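Local coordinates for protein agmatinase (Burkholderia thailandensis, PDB 4DZ4) that probably hydrolyses agmatine to putrescine and urea at a two-manganese centre, as a hexameric member of the arginase family, at residues P18-S23 against R37-R42; A59-S64 against L177-M182; P116-H121 against Y143-A148; R226-R231 against L272-G277; F254-G259 against Y295-I300. All coordinates share one frame; numbering follows the deposited sequence.

Contact 1: P18-S23 against R37-R42. With EDO (1,2-ethanediol), chain Z.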
# COMPACT_ATOMS: atom_id res chain seq x y z
N PRO B 18 -0.45 32.52 -22.14
CA PRO B 18 -0.75 32.87 -23.52
C PRO B 18 0.34 32.45 -24.52
O PRO B 18 0.04 32.36 -25.70
CB PRO B 18 -0.85 34.40 -23.48
CG PRO B 18 -0.02 34.80 -22.29
CD PRO B 18 -0.20 33.69 -21.29
N SER B 19 1.57 32.25 -24.07
CA SER B 19 2.71 31.92 -24.93
C SER B 19 3.22 30.52 -24.59
O SER B 19 3.02 30.06 -23.47
CB SER B 19 3.85 32.93 -24.72
OG SER B 19 5.12 32.47 -25.17
N VAL B 20 3.88 29.89 -25.57
CA VAL B 20 4.54 28.59 -25.34
C VAL B 20 5.78 28.68 -24.46
O VAL B 20 6.20 27.68 -23.89
CB VAL B 20 4.92 27.87 -26.67
CG1 VAL B 20 3.65 27.44 -27.41
CG2 VAL B 20 5.83 28.72 -27.54
N TYR B 21 6.37 29.88 -24.35
CA TYR B 21 7.55 30.13 -23.52
C TYR B 21 7.20 30.54 -22.11
O TYR B 21 6.14 31.13 -21.87
CB TYR B 21 8.37 31.26 -24.15
CG TYR B 21 8.97 30.84 -25.46
CD1 TYR B 21 10.05 29.97 -25.50
CD2 TYR B 21 8.45 31.30 -26.67
CE1 TYR B 21 10.60 29.56 -26.71
CE2 TYR B 21 9.00 30.91 -27.87
CZ TYR B 21 10.07 30.02 -27.88
OH TYR B 21 10.62 29.64 -29.09
N GLY B 22 8.09 30.20 -21.17
CA GLY B 22 8.05 30.73 -19.81
C GLY B 22 7.40 29.82 -18.80
O GLY B 22 6.56 29.01 -19.15
N SER B 23 7.81 29.95 -17.54
CA SER B 23 7.18 29.23 -16.43
C SER B 23 6.29 30.18 -15.65
O SER B 23 6.39 31.41 -15.79
CB SER B 23 8.23 28.68 -15.49
OG SER B 23 9.07 27.78 -16.18
N ARG B 37 4.12 21.20 -16.23
CA ARG B 37 3.19 22.36 -16.34
C ARG B 37 3.15 23.04 -17.69
O ARG B 37 2.67 24.16 -17.78
CB ARG B 37 3.48 23.44 -15.27
CG ARG B 37 3.70 22.91 -13.86
CD ARG B 37 2.46 22.22 -13.30
NE ARG B 37 2.65 22.07 -11.86
CZ ARG B 37 1.68 21.79 -10.99
NH1 ARG B 37 0.45 21.56 -11.42
NH2 ARG B 37 1.96 21.74 -9.69
N ARG B 38 3.68 22.39 -18.73
CA ARG B 38 3.71 22.99 -20.05
C ARG B 38 2.31 23.18 -20.65
O ARG B 38 1.33 22.51 -20.26
CB ARG B 38 4.64 22.19 -20.99
CG ARG B 38 6.12 22.18 -20.59
CD ARG B 38 6.57 23.43 -19.80
NE ARG B 38 6.43 24.65 -20.55
CZ ARG B 38 6.40 25.87 -20.01
NH1 ARG B 38 6.28 26.89 -20.80
NH2 ARG B 38 6.45 26.06 -18.68
N ASN B 39 2.19 24.14 -21.56
CA ASN B 39 0.86 24.43 -22.13
C ASN B 39 0.22 23.17 -22.70
O ASN B 39 0.84 22.47 -23.51
CB ASN B 39 0.96 25.43 -23.27
CG ASN B 39 1.39 26.81 -22.81
OD1 ASN B 39 1.75 27.02 -21.66
ND2 ASN B 39 1.33 27.77 -23.72
N TYR B 40 -1.02 22.91 -22.31
CA TYR B 40 -1.86 21.92 -23.00
C TYR B 40 -2.40 22.51 -24.30
O TYR B 40 -3.20 23.45 -24.28
CB TYR B 40 -3.06 21.55 -22.13
CG TYR B 40 -2.90 20.35 -21.22
CD1 TYR B 40 -2.25 19.18 -21.65
CD2 TYR B 40 -3.47 20.37 -19.95
CE1 TYR B 40 -2.14 18.08 -20.79
CE2 TYR B 40 -3.40 19.26 -19.10
CZ TYR B 40 -2.74 18.13 -19.53
OH TYR B 40 -2.67 17.05 -18.69
N THR B 41 -1.99 21.93 -25.41
CA THR B 41 -2.44 22.43 -26.73
C THR B 41 -2.11 21.42 -27.82
O THR B 41 -1.16 20.66 -27.68
CB THR B 41 -1.80 23.79 -27.11
OG1 THR B 41 -2.37 24.28 -28.33
CG2 THR B 41 -0.25 23.67 -27.27
N ARG B 42 -2.89 21.47 -28.90
CA ARG B 42 -2.65 20.69 -30.12
C ARG B 42 -2.07 21.60 -31.25
O ARG B 42 -1.79 21.10 -32.35
CB ARG B 42 -3.93 19.99 -30.59
CG ARG B 42 -4.57 19.01 -29.57
CD ARG B 42 -3.88 17.68 -29.67
NE ARG B 42 -4.30 16.63 -28.73
CZ ARG B 42 -5.08 15.61 -29.08
NH1 ARG B 42 -5.57 15.53 -30.33
NH2 ARG B 42 -5.36 14.66 -28.20
C1 EDO Z . -7.38 22.79 -29.18
O1 EDO Z . -7.45 22.15 -30.46
C2 EDO Z . -6.05 22.42 -28.54
O2 EDO Z . -5.04 23.02 -29.37
O HOH W 1 8.06 26.04 -23.22
O HOH W 2 4.37 25.51 -22.96
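R38, just before the short strand 39-40, and N39 reach into the loop 18-23 and both bind its backbone carbonyls; the strand is outermost in the parallel sheet of this chain. The guanidinium of R38 meets G22 O end-on, with NH1 and NH2 both donating to that one oxygen, at 2.7 Å from NH1. Both nitrogens come from the same face of the G22 carbonyl plane, whereas the oxygen lies within the guanidinium plane. NH1 also donates to V20 O, again in the plane of the group, so that a single flat edge spans two carbonyls of the loop. The arginine chain is bent at chi2 (-29°), which places CD, and at chi3 (-62°), which places NE. F93 makes a cation-pi contact with R38 and a backbone bond to G22, tying both sides together. In N39 the amide nitrogen is used: ND2 donates to S19 O from above the carbonyl plane, while OD1 accepts from R17. The loop is itself shaped by an ST turn, in which S19 OG accepts from Y21 N. A water completes the junction, donating to V20 O and accepting from N39 N at 2.9 Å.

Contact 2: A59-S64 against L177-M182. With EDO (1,2-ethanediol), chain C; EDO (1,2-ethanediol), chain D; EDO (1,2-ethanediol), chain U.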
# COMPACT_ATOMS: atom_id res chain seq x y z
N ALA B 59 0.47 -4.90 -25.08
CA ALA B 59 1.59 -5.68 -25.63
C ALA B 59 2.45 -6.29 -24.51
O ALA B 59 3.43 -6.98 -24.78
CB ALA B 59 2.45 -4.82 -26.55
N THR B 60 2.04 -6.07 -23.26
CA THR B 60 2.83 -6.51 -22.10
C THR B 60 2.82 -8.02 -21.89
O THR B 60 1.85 -8.73 -22.23
CB THR B 60 2.37 -5.86 -20.76
OG1 THR B 60 0.97 -6.11 -20.58
CG2 THR B 60 2.65 -4.36 -20.71
N THR B 61 3.91 -8.53 -21.33
CA THR B 61 4.03 -9.98 -21.15
C THR B 61 3.88 -10.44 -19.71
O THR B 61 3.65 -11.63 -19.46
CB THR B 61 5.38 -10.51 -21.65
OG1 THR B 61 6.45 -9.80 -21.00
CG2 THR B 61 5.50 -10.32 -23.17
N PHE B 62 3.98 -9.50 -18.77
CA PHE B 62 3.79 -9.89 -17.36
C PHE B 62 2.70 -9.01 -16.76
O PHE B 62 1.54 -9.21 -17.10
CB PHE B 62 5.12 -9.93 -16.55
CG PHE B 62 4.95 -10.37 -15.11
CD1 PHE B 62 3.87 -11.19 -14.72
CD2 PHE B 62 5.85 -9.93 -14.12
CE1 PHE B 62 3.69 -11.58 -13.37
CE2 PHE B 62 5.68 -10.31 -12.78
CZ PHE B 62 4.60 -11.12 -12.41
N ARG B 63 3.04 -8.07 -15.89
CA ARG B 63 1.99 -7.25 -15.29
C ARG B 63 1.50 -6.21 -16.27
O ARG B 63 2.30 -5.60 -16.98
CB ARG B 63 2.47 -6.50 -14.06
CG ARG B 63 3.08 -7.39 -12.99
CD ARG B 63 4.06 -6.51 -12.22
NE ARG B 63 4.47 -7.14 -10.97
CZ ARG B 63 5.41 -6.62 -10.18
NH1 ARG B 63 6.00 -5.47 -10.52
NH2 ARG B 63 5.73 -7.23 -9.04
N SER B 64 0.19 -5.99 -16.28
CA SER B 64 -0.36 -4.84 -17.01
C SER B 64 -0.38 -3.64 -16.06
O SER B 64 -0.26 -3.77 -14.85
CB SER B 64 -1.79 -5.14 -17.50
OG SER B 64 -2.55 -5.76 -16.47
N LEU B 177 1.53 -7.99 -31.08
CA LEU B 177 1.55 -6.81 -30.25
C LEU B 177 2.31 -7.27 -29.03
O LEU B 177 1.71 -7.85 -28.14
CB LEU B 177 0.10 -6.46 -29.90
CG LEU B 177 -0.33 -5.15 -29.27
CD1 LEU B 177 0.40 -3.97 -29.89
CD2 LEU B 177 -1.83 -5.00 -29.52
N ASN B 178 3.63 -7.12 -29.08
CA ASN B 178 4.52 -7.68 -28.04
C ASN B 178 5.67 -6.71 -27.74
O ASN B 178 6.49 -6.39 -28.62
CB ASN B 178 5.08 -9.03 -28.52
CG ASN B 178 5.77 -9.83 -27.42
OD1 ASN B 178 6.44 -9.27 -26.53
ND2 ASN B 178 5.63 -11.15 -27.48
N HIS B 179 5.72 -6.24 -26.49
CA HIS B 179 6.74 -5.27 -26.06
C HIS B 179 8.15 -5.84 -25.98
O HIS B 179 9.09 -5.10 -25.70
CB HIS B 179 6.33 -4.59 -24.74
CG HIS B 179 6.37 -5.51 -23.53
ND1 HIS B 179 6.42 -5.02 -22.26
CD2 HIS B 179 6.41 -6.89 -23.42
CE1 HIS B 179 6.47 -6.05 -21.38
NE2 HIS B 179 6.49 -7.19 -22.08
N GLY B 180 8.29 -7.14 -26.23
CA GLY B 180 9.57 -7.80 -26.12
C GLY B 180 10.15 -8.22 -27.45
O GLY B 180 11.24 -8.82 -27.51
N THR B 181 9.43 -7.98 -28.53
CA THR B 181 9.94 -8.42 -29.85
C THR B 181 9.92 -7.30 -30.89
O THR B 181 10.29 -7.53 -32.06
CB THR B 181 9.17 -9.64 -30.40
OG1 THR B 181 7.82 -9.25 -30.67
CG2 THR B 181 9.14 -10.80 -29.39
N MET B 182 9.49 -6.11 -30.50
CA MET B 182 9.35 -5.02 -31.50
C MET B 182 10.68 -4.47 -32.03
O MET B 182 10.73 -3.92 -33.15
CB MET B 182 8.41 -3.90 -31.03
CG MET B 182 8.98 -2.90 -30.02
SD MET B 182 9.11 -3.72 -28.43
CE MET B 182 10.34 -2.64 -27.67
C1 EDO C . -1.94 -5.82 -13.28
O1 EDO C . -1.62 -6.11 -11.98
C2 EDO C . -1.00 -6.71 -13.98
O2 EDO C . -1.72 -7.47 -14.91
C1 EDO D . 2.11 -10.17 -9.98
O1 EDO D . 2.80 -9.04 -9.48
C2 EDO D . 1.92 -11.16 -8.84
O2 EDO D . 3.04 -12.05 -8.86
C1 EDO U . 9.76 -9.95 -23.04
O1 EDO U . 9.17 -11.19 -22.65
C2 EDO U . 10.42 -9.32 -21.84
O2 EDO U . 9.35 -8.89 -21.00
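The imidazole of H179 has the backbone of T60 on one face and the hydroxyl of T61 at its edge. T60 CA stands 3.6 Å from the ring centroid and only 6° off the normal, a CH-pi contact over the middle of the face. In the ring plane, T61 OG1 and H179 NE2 share a hydrogen bond of 2.8 Å. The second ring nitrogen, ND1, is hydrogen-bonded to E290 OE2, so both nitrogens are engaged, which should hold the ring's rotation. T61 CG2 packs against CD2 of the H179 ring at 3.6 Å. These loops follow strands 49-54 and 158-162 of the arginase fold, near the two-manganese site; the H179 side chain lies about 4 Å from that of the manganese ligand H139 and about 6 Å from a manganese ion. The backbones are joined by H179 N donating to A59 O, 3.0 Å long. Beside this bond A59 CB packs on L177 CG at 3.9 Å, and A59 CA makes a CH...O contact with L177 O. N178 OD1 accepts from G180 N in an Asx turn, while L177 O is bonded to H109 of a neighbouring subunit. T61 OG1 also bonds O2 of an ethanediol, at 3.0 Å.

Contact 3: P116-H121 against Y143-A148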
# COMPACT_ATOMS: atom_id res chain seq x y z
N PRO B 116 -1.05 1.56 -36.53
CA PRO B 116 -1.23 2.73 -37.43
C PRO B 116 -1.65 4.02 -36.70
O PRO B 116 -1.26 5.11 -37.15
CB PRO B 116 -2.31 2.27 -38.44
CG PRO B 116 -2.96 1.07 -37.80
CD PRO B 116 -1.87 0.42 -36.96
N ALA B 117 -2.42 3.91 -35.60
CA ALA B 117 -2.82 5.09 -34.81
C ALA B 117 -1.56 5.80 -34.27
O ALA B 117 -1.46 7.02 -34.37
CB ALA B 117 -3.77 4.73 -33.64
N ILE B 118 -0.62 5.03 -33.76
CA ILE B 118 0.61 5.57 -33.22
C ILE B 118 1.50 6.18 -34.34
O ILE B 118 2.03 7.30 -34.18
CB ILE B 118 1.39 4.56 -32.36
CG1 ILE B 118 0.52 4.08 -31.18
CG2 ILE B 118 2.73 5.18 -31.88
CD1 ILE B 118 1.08 2.86 -30.47
N VAL B 119 1.63 5.47 -35.46
CA VAL B 119 2.38 6.04 -36.62
C VAL B 119 1.77 7.39 -37.01
O VAL B 119 2.50 8.36 -37.23
CB VAL B 119 2.42 5.06 -37.82
CG1 VAL B 119 3.13 5.70 -39.03
CG2 VAL B 119 3.10 3.76 -37.43
N GLU B 120 0.44 7.48 -37.08
CA GLU B 120 -0.20 8.71 -37.56
C GLU B 120 -0.07 9.86 -36.55
O GLU B 120 0.06 11.02 -36.91
CB GLU B 120 -1.67 8.44 -37.88
CG GLU B 120 -2.49 9.66 -38.25
CD GLU B 120 -2.02 10.36 -39.53
OE1 GLU B 120 -1.23 9.82 -40.34
OE2 GLU B 120 -2.45 11.51 -39.71
N HIS B 121 -0.12 9.52 -35.26
CA HIS B 121 0.11 10.49 -34.19
C HIS B 121 1.48 11.10 -34.37
O HIS B 121 1.64 12.33 -34.37
CB HIS B 121 -0.05 9.74 -32.85
CG HIS B 121 0.35 10.53 -31.63
ND1 HIS B 121 -0.45 11.47 -31.07
CD2 HIS B 121 1.48 10.43 -30.80
CE1 HIS B 121 0.17 11.98 -29.97
NE2 HIS B 121 1.34 11.33 -29.81
N TYR B 143 8.22 1.00 -31.50
CA TYR B 143 8.28 0.50 -32.87
C TYR B 143 7.52 1.42 -33.85
O TYR B 143 8.11 1.94 -34.78
CB TYR B 143 7.83 -0.97 -32.90
CG TYR B 143 7.74 -1.59 -34.27
CD1 TYR B 143 8.80 -1.47 -35.20
CD2 TYR B 143 6.62 -2.34 -34.63
CE1 TYR B 143 8.70 -2.05 -36.46
CE2 TYR B 143 6.51 -2.90 -35.90
CZ TYR B 143 7.58 -2.77 -36.80
OH TYR B 143 7.47 -3.36 -38.03
N PRO B 144 6.20 1.66 -33.62
CA PRO B 144 5.59 2.61 -34.57
C PRO B 144 6.17 4.02 -34.50
O PRO B 144 6.20 4.74 -35.51
CB PRO B 144 4.09 2.62 -34.16
CG PRO B 144 4.04 1.90 -32.82
CD PRO B 144 5.19 0.93 -32.85
N LEU B 145 6.70 4.42 -33.33
CA LEU B 145 7.35 5.72 -33.24
C LEU B 145 8.58 5.75 -34.13
O LEU B 145 8.81 6.74 -34.83
CB LEU B 145 7.72 6.05 -31.78
CG LEU B 145 6.53 6.34 -30.83
CD1 LEU B 145 7.04 6.59 -29.41
CD2 LEU B 145 5.68 7.54 -31.30
N LEU B 146 9.36 4.67 -34.13
CA LEU B 146 10.53 4.58 -34.99
C LEU B 146 10.15 4.59 -36.48
O LEU B 146 10.84 5.16 -37.31
CB LEU B 146 11.36 3.33 -34.67
CG LEU B 146 12.17 3.40 -33.37
CD1 LEU B 146 12.69 2.01 -33.07
CD2 LEU B 146 13.31 4.44 -33.44
N ILE B 147 9.05 3.92 -36.82
CA ILE B 147 8.57 3.93 -38.22
C ILE B 147 8.38 5.37 -38.68
O ILE B 147 8.88 5.77 -39.74
CB ILE B 147 7.26 3.12 -38.38
CG1 ILE B 147 7.57 1.62 -38.20
CG2 ILE B 147 6.58 3.40 -39.73
CD1 ILE B 147 6.34 0.75 -38.05
N ALA B 148 7.67 6.16 -37.86
CA ALA B 148 7.35 7.53 -38.23
C ALA B 148 8.62 8.39 -38.25
O ALA B 148 8.80 9.23 -39.13
CB ALA B 148 6.32 8.09 -37.25
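P144 is met by two neighbouring side chains of helix 116-121, I118 and V119. The tip of the proline ring, CG, lies 3.7 Å from I118 CG2, and its CB is 3.6 Å from V119 CG2, so the CB-CG edge of the pyrrolidine touches both methyl groups. I118 CG2 lies anti to its backbone N and has a second neighbour in L145 CD2, at 3.8 Å. The L145 side chain leaves its helix in a direction away from 116-121, but its CD2 end comes back to close the contact. V119 contributes side chain and backbone: CG2 touches P144 and, more loosely, I147 CG2 at 4.2 Å, and its carbonyl O lies 3.8 Å from A148 CB.

Behind this first shell are the two helix backbones, whose axes approach to 8.1 Å and run at 42° to each other. V119 and P144 form the closest pair, with CA atoms 5.1 Å apart, and the small A148 lies one turn beyond P144. Further out, L145 also packs on M132 and T134 of strand 131-136, and A122 of helix 114-126 touches both L145 and A148. H121 turns instead to S52 and Y101. Helices 114-126 and 142-153 flank strand 131-136 in the sequence and pack side by side in the alpha/beta layering of the arginase fold. No hydrogen bond links the two segments; the contact is almost wholly aliphatic, so it probably depends on shape and burial rather than on directional bonds.

Contact 4: R226-R231 against L272-G277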
# COMPACT_ATOMS: atom_id res chain seq x y z
N ARG B 226 30.58 7.61 -16.53
CA ARG B 226 31.35 8.38 -17.53
C ARG B 226 31.80 7.43 -18.64
O ARG B 226 31.69 7.75 -19.82
CB ARG B 226 32.55 9.13 -16.91
N ALA B 227 32.30 6.26 -18.26
CA ALA B 227 32.75 5.27 -19.23
C ALA B 227 31.60 4.80 -20.15
O ALA B 227 31.77 4.62 -21.36
CB ALA B 227 33.40 4.08 -18.53
N THR B 228 30.42 4.66 -19.56
CA THR B 228 29.24 4.21 -20.29
C THR B 228 28.83 5.28 -21.29
O THR B 228 28.60 5.02 -22.47
CB THR B 228 28.07 3.95 -19.31
OG1 THR B 228 28.46 2.91 -18.40
CG2 THR B 228 26.83 3.54 -20.06
N LEU B 229 28.77 6.51 -20.79
CA LEU B 229 28.43 7.65 -21.59
C LEU B 229 29.40 7.78 -22.77
O LEU B 229 28.98 8.05 -23.90
CB LEU B 229 28.47 8.88 -20.68
CG LEU B 229 28.55 10.28 -21.20
CD1 LEU B 229 27.32 10.49 -22.09
CD2 LEU B 229 28.50 11.14 -19.96
N GLU B 230 30.68 7.59 -22.51
CA GLU B 230 31.69 7.73 -23.57
C GLU B 230 31.59 6.62 -24.61
O GLU B 230 31.77 6.86 -25.82
CB GLU B 230 33.09 7.90 -22.97
CG GLU B 230 33.22 9.22 -22.21
CD GLU B 230 34.56 9.41 -21.50
OE1 GLU B 230 35.39 8.48 -21.54
OE2 GLU B 230 34.78 10.49 -20.90
N ARG B 231 31.25 5.41 -24.16
CA ARG B 231 31.05 4.30 -25.08
C ARG B 231 29.81 4.54 -25.99
O ARG B 231 29.88 4.28 -27.19
CB ARG B 231 30.94 2.95 -24.33
CG ARG B 231 30.76 1.73 -25.24
CD ARG B 231 31.95 1.47 -26.18
NE ARG B 231 33.15 1.13 -25.42
CZ ARG B 231 33.43 -0.09 -24.96
NH1 ARG B 231 32.61 -1.10 -25.20
NH2 ARG B 231 34.54 -0.29 -24.26
N LEU B 272 20.85 9.02 -14.61
CA LEU B 272 20.74 10.44 -14.88
C LEU B 272 22.12 11.01 -15.24
O LEU B 272 22.23 11.92 -16.08
CB LEU B 272 20.12 11.17 -13.69
CG LEU B 272 18.63 10.82 -13.46
CD1 LEU B 272 18.17 11.50 -12.18
CD2 LEU B 272 17.73 11.23 -14.64
N ALA B 273 23.17 10.48 -14.61
CA ALA B 273 24.54 10.93 -14.90
C ALA B 273 24.85 10.65 -16.38
O ALA B 273 25.49 11.46 -17.07
CB ALA B 273 25.55 10.22 -14.01
N ILE B 274 24.40 9.48 -16.87
CA ILE B 274 24.58 9.12 -18.28
C ILE B 274 23.75 10.03 -19.20
O ILE B 274 24.31 10.66 -20.10
CB ILE B 274 24.25 7.63 -18.54
CG1 ILE B 274 25.21 6.73 -17.74
CG2 ILE B 274 24.36 7.30 -20.03
CD1 ILE B 274 24.69 5.30 -17.60
N VAL B 275 22.46 10.14 -18.94
CA VAL B 275 21.57 10.94 -19.80
C VAL B 275 22.02 12.39 -19.87
O VAL B 275 22.09 12.99 -20.97
CB VAL B 275 20.09 10.82 -19.39
CG1 VAL B 275 19.20 11.78 -20.20
CG2 VAL B 275 19.63 9.38 -19.65
N ARG B 276 22.39 12.94 -18.73
CA ARG B 276 22.82 14.33 -18.67
C ARG B 276 24.07 14.62 -19.49
O ARG B 276 24.30 15.78 -19.87
CB ARG B 276 23.03 14.78 -17.23
CG ARG B 276 21.72 14.95 -16.47
CD ARG B 276 22.01 15.18 -15.00
NE ARG B 276 20.79 15.08 -14.18
CZ ARG B 276 20.83 15.00 -12.85
NH1 ARG B 276 22.01 15.01 -12.22
NH2 ARG B 276 19.71 14.92 -12.15
N GLY B 277 24.86 13.60 -19.77
CA GLY B 277 26.12 13.79 -20.49
C GLY B 277 26.02 13.63 -22.01
O GLY B 277 27.03 13.69 -22.71
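L229 and I274 mark the closest approach of helices 226-231 and 272-276, whose axes come within 8.9 Å and run 37° apart in direction, with CA atoms of this pair 5.3 Å from each other. L229 reaches across to G277: its CD1 lies 3.3 Å from G277 O, and CD2 rests 3.6 Å from G277 CA. CG stands anti to the backbone N (chi1 163°), and CD1 and CD2 beyond it meet G277. G277 has no side chain, and the leucine methyls lie directly against its backbone. L229 CD1 also meets I274 O at 3.6 Å. On the neighbouring position T228 turns its methyl rather than its hydroxyl to the contact, CG2 touching I274 CD1 at 3.7 Å; T228 OG1 is bonded instead to G224 O of its own chain. I274 extends the apolar patch to A225 and I232 of helix 225-236. R276, on another side of its helix, pairs with D311 of helix 300-323. Such packing of neighbouring helices, which flank strand 240-246 in sequence, belongs to the layered alpha/beta architecture of arginase-family proteins.

Contact 5: F254-G259 against Y295-I300. With EDO (1,2-ethanediol), chain V.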
# COMPACT_ATOMS: atom_id res chain seq x y z
N PHE B 254 14.62 1.28 -7.17
CA PHE B 254 14.41 2.64 -7.64
C PHE B 254 13.18 2.72 -8.53
O PHE B 254 12.56 3.80 -8.62
CB PHE B 254 15.63 3.08 -8.46
CG PHE B 254 16.91 3.05 -7.69
CD1 PHE B 254 17.33 4.16 -6.95
CD2 PHE B 254 17.70 1.89 -7.70
CE1 PHE B 254 18.50 4.11 -6.21
CE2 PHE B 254 18.86 1.83 -6.94
CZ PHE B 254 19.27 2.94 -6.21
N ALA B 255 12.81 1.60 -9.16
CA ALA B 255 11.69 1.61 -10.12
C ALA B 255 10.81 0.37 -9.85
O ALA B 255 10.77 -0.55 -10.68
CB ALA B 255 12.23 1.60 -11.57
N PRO B 256 10.10 0.35 -8.71
CA PRO B 256 9.24 -0.82 -8.42
C PRO B 256 8.00 -0.86 -9.33
O PRO B 256 7.40 -1.93 -9.53
CB PRO B 256 8.82 -0.60 -6.96
CG PRO B 256 8.95 0.90 -6.72
CD PRO B 256 10.19 1.25 -7.53
N GLY B 257 7.62 0.32 -9.82
CA GLY B 257 6.39 0.49 -10.59
C GLY B 257 6.58 0.15 -12.05
O GLY B 257 6.53 1.02 -12.90
N THR B 258 6.77 -1.13 -12.34
CA THR B 258 7.00 -1.54 -13.72
C THR B 258 6.51 -2.98 -13.91
O THR B 258 6.37 -3.73 -12.94
CB THR B 258 8.48 -1.30 -14.13
OG1 THR B 258 8.57 -1.22 -15.57
CG2 THR B 258 9.41 -2.40 -13.55
N GLY B 259 6.21 -3.36 -15.15
CA GLY B 259 5.56 -4.65 -15.41
C GLY B 259 6.48 -5.86 -15.37
O GLY B 259 6.01 -6.97 -15.13
N TYR B 295 1.84 -0.40 -9.54
CA TYR B 295 2.97 -1.05 -8.84
C TYR B 295 3.97 -0.04 -8.30
O TYR B 295 4.97 -0.42 -7.72
CB TYR B 295 3.67 -2.01 -9.79
CG TYR B 295 2.78 -3.21 -10.08
CD1 TYR B 295 2.73 -4.28 -9.20
CD2 TYR B 295 1.96 -3.23 -11.21
CE1 TYR B 295 1.89 -5.35 -9.44
CE2 TYR B 295 1.12 -4.30 -11.46
CZ TYR B 295 1.09 -5.36 -10.57
OH TYR B 295 0.23 -6.43 -10.81
N ASP B 296 3.70 1.25 -8.50
CA ASP B 296 4.61 2.26 -7.96
C ASP B 296 4.46 2.42 -6.44
O ASP B 296 3.44 2.03 -5.84
CB ASP B 296 4.42 3.61 -8.66
CG ASP B 296 5.68 4.45 -8.70
OD1 ASP B 296 6.71 4.06 -8.09
OD2 ASP B 296 5.66 5.50 -9.37
N GLN B 297 5.49 2.97 -5.83
CA GLN B 297 5.49 3.14 -4.37
C GLN B 297 5.86 4.59 -4.09
O GLN B 297 6.99 4.99 -4.39
CB GLN B 297 6.45 2.15 -3.71
CG GLN B 297 6.13 0.67 -4.08
CD GLN B 297 4.80 0.21 -3.46
OE1 GLN B 297 4.24 0.91 -2.59
NE2 GLN B 297 4.28 -0.96 -3.89
N SER B 298 4.90 5.37 -3.57
CA SER B 298 5.14 6.79 -3.32
C SER B 298 5.70 7.52 -4.56
O SER B 298 6.54 8.42 -4.45
CB SER B 298 6.06 6.98 -2.11
OG SER B 298 5.42 6.43 -0.97
N GLU B 299 5.21 7.08 -5.72
CA GLU B 299 5.54 7.66 -7.02
C GLU B 299 7.01 7.63 -7.38
O GLU B 299 7.41 8.31 -8.34
CB GLU B 299 5.07 9.12 -7.11
CG GLU B 299 3.60 9.36 -6.84
CD GLU B 299 3.28 10.82 -7.02
OE1 GLU B 299 3.80 11.66 -6.23
OE2 GLU B 299 2.58 11.15 -7.99
N ILE B 300 7.83 6.88 -6.65
CA ILE B 300 9.28 6.99 -6.90
C ILE B 300 9.66 6.60 -8.35
O ILE B 300 10.62 7.16 -8.92
CB ILE B 300 10.14 6.29 -5.84
CG1 ILE B 300 10.09 4.74 -6.00
CG2 ILE B 300 9.80 6.82 -4.42
CD1 ILE B 300 11.08 3.99 -5.11
C1 EDO V . 1.34 13.52 -4.48
O1 EDO V . 2.32 12.53 -4.19
C2 EDO V . 0.60 13.20 -5.79
O2 EDO V . 1.44 13.47 -6.94
O HOH W 3 13.14 6.42 -8.02
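Two loops after strands 240-246 and 282-289 of the arginase fold, the first of which approaches the manganese site at T258, pack here around P256. The ring of P256 lies across I300 at about a right angle, with CD 3.8 Å from I300 CD1, and its CG meets Q297 CG at 3.9 Å. I300 CG1 occupies the position between the backbone N and carbonyl carbon (chi1 74°), from which it also touches F254 O. One residue on, G257 is the centre of an inverse gamma turn and lies only 3.6 Å from D296, CA to CA. With no side chain at G257, the backbones come close, and G257 CA makes a CH...O contact of 3.3 Å to Y295 O. A water joins the far end, donating to F254 O and to I300 O. D296 OD1 accepts from Q297 N at 2.8 Å and also from T301. T258 faces away from 295-300; its OG1 is bonded to E290 O, and its side chain lies about 4 Å from those of D246 and D248. E299, in the other segment, forms a salt bridge with R63 of a neighbouring subunit. Q297 to I300 form a type I' turn leading into helix 300-323 of the arginase fold, where S298 and E299 meet that subunit.

How the contacts relate
Contacts 2, 3 and 5 are buried, whereas contacts 1 and 4 are only partly so, and contacts 1 and 2 fall on opposite sides of the chain's centre. Contacts 3 and 4 each pair two helices and rely on aliphatic packing without a hydrogen bond between their segments; contact 5 likewise lacks a direct one, using a water between F254 O and I300 O. Contact 1 is largely polar, with arginine and asparagine holding loop carbonyls at the sheet edge. Contacts 2 and 5 join loops and approach the manganese site, through H179 and T258 respectively. They touch each other, R63 NH1 lying 3.0 Å from T258 O, and both reach neighbouring subunits. M182 packs on Y143, joining contacts 2 and 3.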